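Local coordinates for protein MAU2 chromatid cohesion factor homolog (Saccharomyces cerevisiae, PDB 4XDN) that partners SCC2 in the complex required for cohesin to associate with chromosomes, and so takes part in sister chromatid cohesion, at residues 25-28 / 29-33; 65-68 / 69-73; 251-254 / 255-259; 314-317 / 318-321. All blocks are in the same frame, centred on the assembly; numbering follows the deposited sequence.

Interaction 1 (25-28 / 29-33)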
ATOM      1  N   ASP A  25     -50.159  21.652  -0.703  1.00 50.41           N
ATOM      2  CA  ASP A  25     -49.628  20.894   0.423  1.00 47.01           C
ATOM      3  C   ASP A  25     -48.433  21.623   1.016  1.00 44.06           C
ATOM      4  O   ASP A  25     -47.502  21.986   0.296  1.00 45.51           O
ATOM      5  CB  ASP A  25     -49.230  19.481  -0.012  1.00 47.18           C
ATOM      6  CG  ASP A  25     -50.421  18.645  -0.444  1.00 50.06           C
ATOM      7  OD1 ASP A  25     -51.562  18.986  -0.065  1.00 50.19           O
ATOM      8  OD2 ASP A  25     -50.215  17.642  -1.159  1.00 54.00           O
ATOM      9  N   LYS A  26     -48.463  21.833   2.329  1.00 42.56           N
ATOM     10  CA  LYS A  26     -47.439  22.626   3.001  1.00 42.28           C
ATOM     11  C   LYS A  26     -46.870  21.947   4.242  1.00 37.05           C
ATOM     12  O   LYS A  26     -47.548  21.166   4.911  1.00 36.71           O
ATOM     13  CB  LYS A  26     -48.003  23.993   3.391  1.00 47.72           C
ATOM     14  CG  LYS A  26     -48.389  24.859   2.207  1.00 53.85           C
ATOM     15  CD  LYS A  26     -49.163  26.090   2.645  1.00 57.91           C
ATOM     16  CE  LYS A  26     -49.563  26.946   1.454  1.00 62.14           C
ATOM     17  NZ  LYS A  26     -48.373  27.405   0.682  1.00 63.58           N
ATOM     18  N   LEU A  27     -45.610  22.259   4.526  1.00 30.54           N
ATOM     19  CA  LEU A  27     -44.958  21.880   5.773  1.00 29.55           C
ATOM     20  C   LEU A  27     -44.114  23.058   6.238  1.00 30.05           C
ATOM     21  O   LEU A  27     -43.703  23.885   5.423  1.00 29.70           O
ATOM     22  CB  LEU A  27     -44.089  20.631   5.593  1.00 28.70           C
ATOM     23  CG  LEU A  27     -44.821  19.295   5.460  1.00 30.14           C
ATOM     24  CD1 LEU A  27     -43.850  18.196   5.040  1.00 32.15           C
ATOM     25  CD2 LEU A  27     -45.509  18.926   6.765  1.00 31.07           C
ATOM     26  N   SER A  28     -43.858  23.145   7.538  1.00 32.62           N
ATOM     27  CA  SER A  28     -43.036  24.232   8.058  1.00 32.65           C
ATOM     28  C   SER A  28     -41.603  24.046   7.580  1.00 34.75           C
ATOM     29  O   SER A  28     -41.196  22.938   7.220  1.00 33.67           O
ATOM     30  CB  SER A  28     -43.086  24.292   9.585  1.00 33.17           C
ATOM     31  OG  SER A  28     -42.284  23.280  10.169  1.00 33.44           O
ATOM     32  N   ILE A  29     -40.841  25.134   7.572  1.00 34.56           N
ATOM     33  CA  ILE A  29     -39.473  25.100   7.073  1.00 33.97           C
ATOM     34  C   ILE A  29     -38.617  24.135   7.896  1.00 31.06           C
ATOM     35  O   ILE A  29     -37.755  23.446   7.354  1.00 27.51           O
ATOM     36  CB  ILE A  29     -38.844  26.515   7.078  1.00 35.87           C
ATOM     37  CG1 ILE A  29     -37.488  26.500   6.367  1.00 35.16           C
ATOM     38  CG2 ILE A  29     -38.721  27.058   8.503  1.00 33.59           C
ATOM     39  CD1 ILE A  29     -36.971  27.883   6.011  1.00 37.29           C
ATOM     40  N   SER A  30     -38.869  24.071   9.199  1.00 30.76           N
ATOM     41  CA  SER A  30     -38.119  23.175  10.073  1.00 33.59           C
ATOM     42  C   SER A  30     -38.530  21.718   9.861  1.00 31.95           C
ATOM     43  O   SER A  30     -37.711  20.810   9.992  1.00 31.89           O
ATOM     44  CB  SER A  30     -38.315  23.563  11.540  1.00 36.54           C
ATOM     45  OG  SER A  30     -39.673  23.452  11.924  1.00 35.06           O
ATOM     46  N   GLN A  31     -39.798  21.497   9.534  1.00 30.30           N
ATOM     47  CA  GLN A  31     -40.294  20.147   9.293  1.00 31.41           C
ATOM     48  C   GLN A  31     -39.695  19.563   8.015  1.00 31.11           C
ATOM     49  O   GLN A  31     -39.352  18.383   7.969  1.00 30.93           O
ATOM     50  CB  GLN A  31     -41.825  20.146   9.222  1.00 29.57           C
ATOM     51  CG  GLN A  31     -42.495  20.166  10.593  1.00 29.77           C
ATOM     52  CD  GLN A  31     -43.963  20.540  10.540  1.00 31.65           C
ATOM     53  OE1 GLN A  31     -44.458  21.023   9.523  1.00 33.18           O
ATOM     54  NE2 GLN A  31     -44.667  20.322  11.643  1.00 30.71           N
ATOM     55  N   VAL A  32     -39.561  20.394   6.987  1.00 31.22           N
ATOM     56  CA  VAL A  32     -38.943  19.965   5.737  1.00 32.28           C
ATOM     57  C   VAL A  32     -37.471  19.651   5.966  1.00 32.52           C
ATOM     58  O   VAL A  32     -36.949  18.660   5.454  1.00 27.87           O
ATOM     59  CB  VAL A  32     -39.076  21.040   4.641  1.00 34.62           C
ATOM     60  CG1 VAL A  32     -38.302  20.644   3.386  1.00 34.01           C
ATOM     61  CG2 VAL A  32     -40.540  21.271   4.306  1.00 35.99           C
ATOM     62  N   TYR A  33     -36.813  20.510   6.739  1.00 34.06           N
ATOM     63  CA  TYR A  33     -35.401  20.344   7.055  1.00 31.76           C
ATOM     64  C   TYR A  33     -35.158  19.051   7.825  1.00 31.04           C
ATOM     65  O   TYR A  33     -34.232  18.302   7.513  1.00 30.98           O
ATOM     66  CB  TYR A  33     -34.893  21.544   7.860  1.00 30.11           C
ATOM     67  CG  TYR A  33     -33.464  21.409   8.331  1.00 29.59           C
ATOM     68  CD1 TYR A  33     -32.415  21.340   7.421  1.00 32.49           C
ATOM     69  CD2 TYR A  33     -33.161  21.363   9.686  1.00 29.55           C
ATOM     70  CE1 TYR A  33     -31.102  21.219   7.847  1.00 32.10           C
ATOM     71  CE2 TYR A  33     -31.852  21.243  10.123  1.00 32.54           C
ATOM     72  CZ  TYR A  33     -30.827  21.172   9.200  1.00 33.71           C
ATOM     73  OH  TYR A  33     -29.527  21.054   9.631  1.00 36.12           O
TER
HETATM   74  O   HOH W   1     -42.342  23.700  12.832  1.00 35.59           O
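The flat group here is the side-chain amide of Gln31, which lies against Ser28: its OE1 takes the backbone N-H of Ser28 at 3.0 Å, a fairly straight bond (165° at the hydrogen) that arrives tilted 29° from the carbonyl plane. In return, Gln31 N donates to Ser28 OG at 3.1 Å. The two reciprocal bonds make a capping box, with Ser28 as N-cap of helix 29-45, where the short strand 26-28 gives way to a helix running at about a right angle to it. OG sits between the backbone N and the carbonyl carbon of its own residue (chi1 77°), a rotation that faces it to the first turn. A water bridges Ser28 OG, at 2.7 Å, to Ser30 OG. With an alanine here, Gln31 N would probably lose its capping acceptor, and the water one partner. Leu27 crosses the glutamine side chain, its CD2 3.6 Å from Gln31 OE1. Behind the box, Val32 N bonds to Ser28 O, and Val32 CG2 packs on Leu27 CB at 3.8 Å. Leu27 and Ser28 also pair in an antiparallel ladder with a strand of the other protein's chain, extending the sheet across the interface.

Interaction 2 (65-68 / 69-73)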
ATOM      1  N   MET A  65     -34.934  11.344  -1.786  1.00 30.48           N
ATOM      2  CA  MET A  65     -35.880  12.174  -1.055  1.00 32.89           C
ATOM      3  C   MET A  65     -35.165  13.219  -0.207  1.00 32.08           C
ATOM      4  O   MET A  65     -35.560  14.381  -0.195  1.00 33.06           O
ATOM      5  CB  MET A  65     -36.778  11.311  -0.168  1.00 32.60           C
ATOM      6  CG  MET A  65     -37.954  10.700  -0.904  1.00 37.01           C
ATOM      7  SD  MET A  65     -39.118  11.924  -1.541  1.00 42.83           S
ATOM      8  CE  MET A  65     -39.716  12.644  -0.016  1.00 53.66           C
ATOM      9  N   SER A  66     -34.112  12.810   0.495  1.00 29.85           N
ATOM     10  CA  SER A  66     -33.363  13.736   1.336  1.00 29.50           C
ATOM     11  C   SER A  66     -32.824  14.905   0.518  1.00 31.14           C
ATOM     12  O   SER A  66     -32.963  16.064   0.907  1.00 30.90           O
ATOM     13  CB  SER A  66     -32.208  13.020   2.032  1.00 27.99           C
ATOM     14  OG  SER A  66     -31.405  13.944   2.747  1.00 26.13           O
ATOM     15  N   ILE A  67     -32.210  14.590  -0.617  1.00 30.78           N
ATOM     16  CA  ILE A  67     -31.654  15.609  -1.495  1.00 30.73           C
ATOM     17  C   ILE A  67     -32.752  16.521  -2.032  1.00 32.82           C
ATOM     18  O   ILE A  67     -32.592  17.741  -2.058  1.00 34.24           O
ATOM     19  CB  ILE A  67     -30.885  14.969  -2.670  1.00 30.78           C
ATOM     20  CG1 ILE A  67     -29.638  14.256  -2.146  1.00 28.98           C
ATOM     21  CG2 ILE A  67     -30.473  16.021  -3.698  1.00 31.05           C
ATOM     22  CD1 ILE A  67     -29.019  13.287  -3.134  1.00 29.26           C
ATOM     23  N   GLN A  68     -33.863  15.929  -2.455  1.00 34.75           N
ATOM     24  CA  GLN A  68     -34.955  16.698  -3.039  1.00 37.29           C
ATOM     25  C   GLN A  68     -35.583  17.628  -2.005  1.00 32.55           C
ATOM     26  O   GLN A  68     -36.009  18.734  -2.335  1.00 33.41           O
ATOM     27  CB  GLN A  68     -36.015  15.764  -3.624  1.00 43.67           C
ATOM     28  CG  GLN A  68     -35.480  14.829  -4.715  1.00 50.95           C
ATOM     29  CD  GLN A  68     -36.069  15.074  -6.097  1.00 58.46           C
ATOM     30  OE1 GLN A  68     -36.944  15.918  -6.285  1.00 62.26           O
ATOM     31  NE2 GLN A  68     -35.585  14.319  -7.076  1.00 60.16           N
ATOM     32  N   MET A  69     -35.630  17.180  -0.754  1.00 30.17           N
ATOM     33  CA  MET A  69     -36.160  18.002   0.328  1.00 32.23           C
ATOM     34  C   MET A  69     -35.220  19.173   0.614  1.00 33.07           C
ATOM     35  O   MET A  69     -35.669  20.292   0.876  1.00 30.31           O
ATOM     36  CB  MET A  69     -36.374  17.159   1.587  1.00 32.87           C
ATOM     37  CG  MET A  69     -37.469  16.094   1.442  1.00 33.08           C
ATOM     38  SD  MET A  69     -39.145  16.746   1.442  1.00 41.31           S
ATOM     39  CE  MET A  69     -39.535  16.662   3.184  1.00 83.47           C
ATOM     40  N   PHE A  70     -33.914  18.916   0.556  1.00 31.67           N
ATOM     41  CA  PHE A  70     -32.925  19.982   0.687  1.00 32.49           C
ATOM     42  C   PHE A  70     -33.068  20.995  -0.446  1.00 32.88           C
ATOM     43  O   PHE A  70     -33.048  22.205  -0.217  1.00 32.65           O
ATOM     44  CB  PHE A  70     -31.501  19.417   0.685  1.00 30.21           C
ATOM     45  CG  PHE A  70     -31.059  18.846   2.008  1.00 28.68           C
ATOM     46  CD1 PHE A  70     -31.253  19.547   3.189  1.00 27.78           C
ATOM     47  CD2 PHE A  70     -30.435  17.608   2.063  1.00 28.00           C
ATOM     48  CE1 PHE A  70     -30.839  19.020   4.400  1.00 25.15           C
ATOM     49  CE2 PHE A  70     -30.022  17.074   3.272  1.00 26.87           C
ATOM     50  CZ  PHE A  70     -30.224  17.781   4.442  1.00 26.59           C
ATOM     51  N   GLN A  71     -33.197  20.490  -1.670  1.00 31.78           N
ATOM     52  CA  GLN A  71     -33.355  21.345  -2.841  1.00 33.71           C
ATOM     53  C   GLN A  71     -34.619  22.180  -2.714  1.00 37.08           C
ATOM     54  O   GLN A  71     -34.677  23.326  -3.164  1.00 35.01           O
ATOM     55  CB  GLN A  71     -33.394  20.506  -4.118  1.00 33.05           C
ATOM     56  CG  GLN A  71     -32.048  19.921  -4.489  1.00 35.32           C
ATOM     57  CD  GLN A  71     -32.095  19.031  -5.717  1.00 36.28           C
ATOM     58  OE1 GLN A  71     -33.075  18.326  -5.955  1.00 38.38           O
ATOM     59  NE2 GLN A  71     -31.027  19.060  -6.505  1.00 36.01           N
ATOM     60  N   LEU A  72     -35.628  21.590  -2.086  1.00 37.95           N
ATOM     61  CA  LEU A  72     -36.893  22.263  -1.843  1.00 39.74           C
ATOM     62  C   LEU A  72     -36.672  23.530  -1.022  1.00 36.76           C
ATOM     63  O   LEU A  72     -37.247  24.576  -1.314  1.00 36.26           O
ATOM     64  CB  LEU A  72     -37.853  21.316  -1.121  1.00 43.58           C
ATOM     65  CG  LEU A  72     -39.346  21.358  -1.443  1.00 51.25           C
ATOM     66  CD1 LEU A  72     -39.627  21.268  -2.938  1.00 54.37           C
ATOM     67  CD2 LEU A  72     -40.018  20.210  -0.712  1.00 51.80           C
ATOM     68  N   LEU A  73     -35.823  23.429  -0.003  1.00 34.15           N
ATOM     69  CA  LEU A  73     -35.516  24.564   0.855  1.00 36.02           C
ATOM     70  C   LEU A  73     -34.815  25.674   0.081  1.00 38.99           C
ATOM     71  O   LEU A  73     -35.150  26.847   0.228  1.00 40.13           O
ATOM     72  CB  LEU A  73     -34.642  24.124   2.036  1.00 34.65           C
ATOM     73  CG  LEU A  73     -35.318  23.243   3.088  1.00 33.50           C
ATOM     74  CD1 LEU A  73     -34.299  22.720   4.090  1.00 30.60           C
ATOM     75  CD2 LEU A  73     -36.423  24.009   3.804  1.00 33.85           C
TER
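Ser66 turns its OG anti to the backbone N (chi1 174°), while Phe70, one helical turn on, sets CG beside its own N (chi1 -80°), and together these rotations bring OG to 3.5 Å from ring atom CE2. Both residues belong to helix 53-76, and the contact is an i to i+4 packing along it, in a part of the largely helical array where helices 29-45 and 81-98 lie alongside. The ring meets the Ser66 carbonyl obliquely, with CD2 3.2 Å from Ser66 O, the same oxygen that accepts Phe70 N at 3.0 Å. The hydroxyl itself is hydrogen-bonded to Ala36 O of helix 29-45, which ties the two helices together; Phe70 also packs against Met91 of helix 81-98. Ile67 and Gln71 run side by side, pointing the same way, with CG2 of the isoleucine 4.0 Å from CD of the glutamine. Gln71 NE2 has a weak hydrogen bond to Tyr108 OH. Met65 and Met69 make a looser apolar pair, CE to CG at 4.4 Å, and Met65 also packs on an apolar side chain of the other protein's chain. Backbone bonding keeps the turn regular: Gln71 N meets Ile67 O at 2.8 Å, with an N-H...O angle of 162°.

Interaction 3 (251-254 / 255-259)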
ATOM      1  N   GLU A 251      -5.259   7.387  18.335  1.00 33.26           N
ATOM      2  CA  GLU A 251      -5.546   7.011  16.954  1.00 31.76           C
ATOM      3  C   GLU A 251      -4.344   7.276  16.049  1.00 32.03           C
ATOM      4  O   GLU A 251      -3.866   6.375  15.358  1.00 29.27           O
ATOM      5  CB  GLU A 251      -6.770   7.763  16.428  1.00 31.34           C
ATOM      6  CG  GLU A 251      -8.094   7.301  17.028  1.00 33.43           C
ATOM      7  CD  GLU A 251      -8.332   7.837  18.431  1.00 38.16           C
ATOM      8  OE1 GLU A 251      -7.990   9.011  18.695  1.00 38.25           O
ATOM      9  OE2 GLU A 251      -8.865   7.083  19.270  1.00 42.39           O
ATOM     10  N   LEU A 252      -3.851   8.511  16.062  1.00 30.48           N
ATOM     11  CA  LEU A 252      -2.733   8.885  15.205  1.00 28.95           C
ATOM     12  C   LEU A 252      -1.444   8.182  15.623  1.00 29.37           C
ATOM     13  O   LEU A 252      -0.581   7.918  14.788  1.00 28.11           O
ATOM     14  CB  LEU A 252      -2.529  10.403  15.220  1.00 30.33           C
ATOM     15  CG  LEU A 252      -3.612  11.237  14.526  1.00 31.69           C
ATOM     16  CD1 LEU A 252      -3.343  12.726  14.721  1.00 32.12           C
ATOM     17  CD2 LEU A 252      -3.704  10.904  13.042  1.00 31.34           C
ATOM     18  N   TYR A 253      -1.309   7.873  16.909  1.00 30.57           N
ATOM     19  CA  TYR A 253      -0.114   7.184  17.380  1.00 28.54           C
ATOM     20  C   TYR A 253      -0.103   5.736  16.891  1.00 29.69           C
ATOM     21  O   TYR A 253       0.955   5.180  16.606  1.00 30.74           O
ATOM     22  CB  TYR A 253      -0.015   7.223  18.905  1.00 30.63           C
ATOM     23  CG  TYR A 253       1.366   6.868  19.409  1.00 35.29           C
ATOM     24  CD1 TYR A 253       2.377   7.819  19.445  1.00 38.35           C
ATOM     25  CD2 TYR A 253       1.664   5.578  19.834  1.00 37.56           C
ATOM     26  CE1 TYR A 253       3.644   7.498  19.900  1.00 40.91           C
ATOM     27  CE2 TYR A 253       2.928   5.249  20.288  1.00 39.68           C
ATOM     28  CZ  TYR A 253       3.914   6.213  20.318  1.00 42.05           C
ATOM     29  OH  TYR A 253       5.175   5.893  20.771  1.00 43.90           O
ATOM     30  N   ALA A 254      -1.281   5.128  16.794  1.00 28.97           N
ATOM     31  CA  ALA A 254      -1.393   3.782  16.240  1.00 30.48           C
ATOM     32  C   ALA A 254      -0.897   3.783  14.799  1.00 30.41           C
ATOM     33  O   ALA A 254      -0.286   2.819  14.336  1.00 28.64           O
ATOM     34  CB  ALA A 254      -2.826   3.287  16.313  1.00 29.72           C
ATOM     35  N   TRP A 255      -1.164   4.883  14.102  1.00 29.41           N
ATOM     36  CA  TRP A 255      -0.723   5.058  12.724  1.00 27.70           C
ATOM     37  C   TRP A 255       0.792   5.190  12.681  1.00 28.03           C
ATOM     38  O   TRP A 255       1.445   4.651  11.790  1.00 28.61           O
ATOM     39  CB  TRP A 255      -1.393   6.290  12.110  1.00 27.83           C
ATOM     40  CG  TRP A 255      -1.173   6.462  10.639  1.00 27.24           C
ATOM     41  CD1 TRP A 255      -0.696   5.533   9.763  1.00 28.93           C
ATOM     42  CD2 TRP A 255      -1.426   7.647   9.871  1.00 28.47           C
ATOM     43  NE1 TRP A 255      -0.638   6.064   8.496  1.00 27.34           N
ATOM     44  CE2 TRP A 255      -1.080   7.361   8.537  1.00 26.70           C
ATOM     45  CE3 TRP A 255      -1.914   8.920  10.185  1.00 28.88           C
ATOM     46  CZ2 TRP A 255      -1.205   8.301   7.515  1.00 26.06           C
ATOM     47  CZ3 TRP A 255      -2.037   9.853   9.168  1.00 30.30           C
ATOM     48  CH2 TRP A 255      -1.684   9.538   7.850  1.00 28.49           C
ATOM     49  N   LYS A 256       1.345   5.914  13.649  1.00 28.69           N
ATOM     50  CA  LYS A 256       2.790   6.051  13.773  1.00 29.55           C
ATOM     51  C   LYS A 256       3.428   4.676  13.946  1.00 29.83           C
ATOM     52  O   LYS A 256       4.383   4.335  13.250  1.00 28.55           O
ATOM     53  CB  LYS A 256       3.145   6.960  14.954  1.00 32.31           C
ATOM     54  CG  LYS A 256       4.634   7.094  15.242  1.00 33.18           C
ATOM     55  CD  LYS A 256       4.937   6.765  16.697  1.00 36.14           C
ATOM     56  CE  LYS A 256       6.414   6.931  17.022  1.00 38.88           C
ATOM     57  NZ  LYS A 256       6.913   5.852  17.926  1.00 42.50           N
ATOM     58  N   LEU A 257       2.888   3.891  14.874  1.00 29.33           N
ATOM     59  CA  LEU A 257       3.416   2.563  15.155  1.00 31.53           C
ATOM     60  C   LEU A 257       3.305   1.652  13.936  1.00 29.74           C
ATOM     61  O   LEU A 257       4.221   0.885  13.645  1.00 30.55           O
ATOM     62  CB  LEU A 257       2.684   1.942  16.344  1.00 34.43           C
ATOM     63  CG  LEU A 257       2.898   2.641  17.689  1.00 36.63           C
ATOM     64  CD1 LEU A 257       1.965   2.063  18.737  1.00 40.73           C
ATOM     65  CD2 LEU A 257       4.346   2.520  18.141  1.00 37.99           C
ATOM     66  N   ALA A 258       2.186   1.743  13.226  1.00 27.95           N
ATOM     67  CA  ALA A 258       1.983   0.942  12.025  1.00 28.36           C
ATOM     68  C   ALA A 258       3.030   1.279  10.975  1.00 28.66           C
ATOM     69  O   ALA A 258       3.595   0.389  10.341  1.00 27.82           O
ATOM     70  CB  ALA A 258       0.589   1.162  11.468  1.00 25.35           C
ATOM     71  N   LEU A 259       3.290   2.568  10.797  1.00 28.27           N
ATOM     72  CA  LEU A 259       4.245   3.011   9.794  1.00 29.64           C
ATOM     73  C   LEU A 259       5.658   2.567  10.152  1.00 29.34           C
ATOM     74  O   LEU A 259       6.451   2.246   9.270  1.00 29.99           O
ATOM     75  CB  LEU A 259       4.191   4.531   9.632  1.00 31.08           C
ATOM     76  CG  LEU A 259       2.933   5.089   8.965  1.00 32.92           C
ATOM     77  CD1 LEU A 259       3.005   6.609   8.900  1.00 35.37           C
ATOM     78  CD2 LEU A 259       2.734   4.508   7.577  1.00 32.38           C
TER
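Helix 250-266 carries this contact, a buried turn of i to i+3 and i to i+4 side-chain packing inside the helical array. Lys256 lies alongside Tyr253, pointing the same way, so that its CD lies over one face of the ring, 3.9 Å from the Tyr253 ring centroid and 26° off the normal, a CH-pi contact shifted toward the rim. The lysine starts with CG anti to its N (chi1 176°) and bends at chi2 and chi4, which carries NZ along to the phenol oxygen; the NZ to Tyr253 OH bond is weak at 3.3 Å, and the stronger partner of that ammonium is Glu260, through a salt bridge. Leu257 reaches the same ring obliquely, with its CD1 3.7 Å from Tyr253 CE2, and then goes on to pack against Phe278 and Phe281 of helix 272-291. Replacing the tyrosine by an alanine is likely to strip Lys256 CD and the Leu257 methyl of the ring they rest on, and to let the lysine chain swing. On another side of the helix, Trp255 NE1 is hydrogen-bonded to Asn223 of helix 212-228, while Leu259 CD1 lies over one face of the indole, 3.6 Å above its plane. The indole's benzo edge faces Leu252, whose CD2 approaches nearly in the ring plane, 3.9 Å from Trp255 CE3.

Interaction 4 (314-317 / 318-321)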
ATOM      1  N   ILE A 314      -6.901   1.463  11.046  1.00 26.53           N
ATOM      2  CA  ILE A 314      -5.852   1.780  12.008  1.00 26.02           C
ATOM      3  C   ILE A 314      -6.433   2.314  13.316  1.00 27.96           C
ATOM      4  O   ILE A 314      -5.862   2.104  14.387  1.00 29.54           O
ATOM      5  CB  ILE A 314      -4.864   2.820  11.418  1.00 30.51           C
ATOM      6  CG1 ILE A 314      -4.292   2.322  10.083  1.00 29.97           C
ATOM      7  CG2 ILE A 314      -3.738   3.134  12.396  1.00 29.34           C
ATOM      8  CD1 ILE A 314      -3.514   1.006  10.171  1.00 30.17           C
ATOM      9  N   PHE A 315      -7.571   2.995  13.225  1.00 31.04           N
ATOM     10  CA  PHE A 315      -8.173   3.650  14.385  1.00 32.49           C
ATOM     11  C   PHE A 315      -9.075   2.712  15.188  1.00 34.53           C
ATOM     12  O   PHE A 315      -9.349   2.967  16.360  1.00 37.07           O
ATOM     13  CB  PHE A 315      -8.972   4.880  13.944  1.00 31.52           C
ATOM     14  CG  PHE A 315      -8.119   6.021  13.439  1.00 30.91           C
ATOM     15  CD1 PHE A 315      -6.743   5.890  13.314  1.00 31.63           C
ATOM     16  CD2 PHE A 315      -8.702   7.230  13.098  1.00 32.02           C
ATOM     17  CE1 PHE A 315      -5.969   6.940  12.852  1.00 32.02           C
ATOM     18  CE2 PHE A 315      -7.934   8.283  12.638  1.00 33.66           C
ATOM     19  CZ  PHE A 315      -6.564   8.137  12.515  1.00 33.52           C
ATOM     20  N   HIS A 316      -9.538   1.637  14.558  1.00 31.76           N
ATOM     21  CA  HIS A 316     -10.348   0.634  15.247  1.00 33.72           C
ATOM     22  C   HIS A 316      -9.462  -0.503  15.756  1.00 33.32           C
ATOM     23  O   HIS A 316      -8.621  -1.022  15.022  1.00 30.88           O
ATOM     24  CB  HIS A 316     -11.438   0.090  14.321  1.00 36.21           C
ATOM     25  CG  HIS A 316     -12.399   1.132  13.840  1.00 40.23           C
ATOM     26  ND1 HIS A 316     -12.224   2.479  14.082  1.00 43.09           N
ATOM     27  CD2 HIS A 316     -13.549   1.026  13.132  1.00 41.85           C
ATOM     28  CE1 HIS A 316     -13.221   3.156  13.543  1.00 43.49           C
ATOM     29  NE2 HIS A 316     -14.040   2.297  12.959  1.00 44.30           N
ATOM     30  N   TYR A 317      -9.664  -0.887  17.013  1.00 35.90           N
ATOM     31  CA  TYR A 317      -8.784  -1.844  17.682  1.00 39.49           C
ATOM     32  C   TYR A 317      -8.709  -3.205  16.986  1.00 36.94           C
ATOM     33  O   TYR A 317      -7.617  -3.723  16.758  1.00 36.88           O
ATOM     34  CB  TYR A 317      -9.231  -2.040  19.133  1.00 43.25           C
ATOM     35  CG  TYR A 317      -8.413  -3.070  19.879  1.00 46.98           C
ATOM     36  CD1 TYR A 317      -7.056  -2.879  20.100  1.00 47.49           C
ATOM     37  CD2 TYR A 317      -9.000  -4.231  20.367  1.00 49.09           C
ATOM     38  CE1 TYR A 317      -6.305  -3.817  20.781  1.00 49.04           C
ATOM     39  CE2 TYR A 317      -8.256  -5.175  21.051  1.00 49.91           C
ATOM     40  CZ  TYR A 317      -6.909  -4.963  21.254  1.00 50.02           C
ATOM     41  OH  TYR A 317      -6.163  -5.898  21.935  1.00 51.08           O
ATOM     42  N   LYS A 318      -9.860  -3.784  16.658  1.00 38.40           N
ATOM     43  CA  LYS A 318      -9.887  -5.087  15.998  1.00 39.95           C
ATOM     44  C   LYS A 318      -9.221  -5.028  14.627  1.00 35.93           C
ATOM     45  O   LYS A 318      -8.434  -5.907  14.273  1.00 33.36           O
ATOM     46  CB  LYS A 318     -11.322  -5.595  15.851  1.00 44.27           C
ATOM     47  CG  LYS A 318     -11.913  -6.184  17.120  1.00 51.54           C
ATOM     48  CD  LYS A 318     -12.906  -7.292  16.795  1.00 56.16           C
ATOM     49  CE  LYS A 318     -13.574  -7.843  18.047  1.00 60.27           C
ATOM     50  NZ  LYS A 318     -14.508  -6.858  18.661  1.00 62.61           N
ATOM     51  N   GLU A 319      -9.544  -3.993  13.859  1.00 33.68           N
ATOM     52  CA  GLU A 319      -8.979  -3.831  12.526  1.00 34.91           C
ATOM     53  C   GLU A 319      -7.469  -3.651  12.600  1.00 32.31           C
ATOM     54  O   GLU A 319      -6.733  -4.152  11.751  1.00 33.86           O
ATOM     55  CB  GLU A 319      -9.606  -2.632  11.807  1.00 37.57           C
ATOM     56  CG  GLU A 319     -11.022  -2.859  11.289  1.00 42.70           C
ATOM     57  CD  GLU A 319     -12.076  -2.747  12.373  1.00 46.93           C
ATOM     58  OE1 GLU A 319     -11.726  -2.853  13.566  1.00 47.65           O
ATOM     59  OE2 GLU A 319     -13.260  -2.550  12.027  1.00 50.89           O
ATOM     60  N   LEU A 320      -7.012  -2.938  13.623  1.00 29.76           N
ATOM     61  CA  LEU A 320      -5.597  -2.622  13.761  1.00 31.37           C
ATOM     62  C   LEU A 320      -4.767  -3.872  14.040  1.00 32.42           C
ATOM     63  O   LEU A 320      -3.732  -4.087  13.409  1.00 32.73           O
ATOM     64  CB  LEU A 320      -5.390  -1.593  14.874  1.00 32.32           C
ATOM     65  CG  LEU A 320      -3.942  -1.193  15.162  1.00 31.12           C
ATOM     66  CD1 LEU A 320      -3.246  -0.685  13.910  1.00 30.56           C
ATOM     67  CD2 LEU A 320      -3.903  -0.140  16.249  1.00 32.73           C
ATOM     68  N   LYS A 321      -5.218  -4.690  14.986  1.00 32.25           N
ATOM     69  CA  LYS A 321      -4.518  -5.926  15.309  1.00 33.67           C
ATOM     70  C   LYS A 321      -4.475  -6.842  14.094  1.00 33.18           C
ATOM     71  O   LYS A 321      -3.472  -7.511  13.847  1.00 32.96           O
ATOM     72  CB  LYS A 321      -5.187  -6.643  16.483  1.00 38.24           C
ATOM     73  CG  LYS A 321      -4.869  -6.031  17.838  1.00 42.91           C
ATOM     74  CD  LYS A 321      -5.101  -7.010  18.984  1.00 49.78           C
ATOM     75  CE  LYS A 321      -4.076  -8.142  19.004  1.00 55.15           C
ATOM     76  NZ  LYS A 321      -2.670  -7.643  19.081  1.00 58.13           N
TER
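His316 O accepts Leu320 N at 2.9 Å, with the donor nearly in line with the carbonyl bond, the C=O...N angle being 163°. The next bond follows at once, Lys321 N to Tyr317 O at 3.1 Å and almost straight. Beside them, His316 and Glu319 run together in the same direction, with the imidazole and carboxylate planes close to perpendicular, 83° apart. Glu319 OE1 comes 3.1 Å from His316 CB, and OE2 lies near the imidazole plane, at its CD2 edge. That carboxylate also has a long, weak ion pair with Arg375 of helix 369-398. Tyr317 throws CG anti to its N (chi1 177°), laying the phenol alongside Lys321, whose CD meets Tyr317 OH at 3.3 Å; the ring also stacks edge-to-face on Phe282 of helix 272-291. Inside, the side chains of Ile314 and Leu320 meet at a slant, CD1 to CD1 at 4.1 Å, and both pack on Ala254 of helix 250-266. His316 is thus the joint between two helices: it leaves helical geometry after the short helix 312-315 and serves as N-cap residue of helix 317-331, a helix-to-helix corner within the Scc4 helical array.

From the N terminus, interaction 1 caps the start of helix 29-45, and interaction 2 lies on the next helix, 53-76. The two touch, with centres 11 Å apart: Ile29 and Val32 pack on Leu73, joining the neighbouring helices at the N-terminal end. Interaction 3 comes far later, on helix 250-266, its centre about 40 Å from that of interaction 2. Interaction 4 turns the corner from helix 312-315 into helix 317-331 and rests on interaction 3, where Ile314 CG2 lies 3.5 Å from Trp255 N and Phe315 CE1 lies 3.3 Å from Glu251 O. All four are local and in series; none nests in or crosses another, and none closes a long loop.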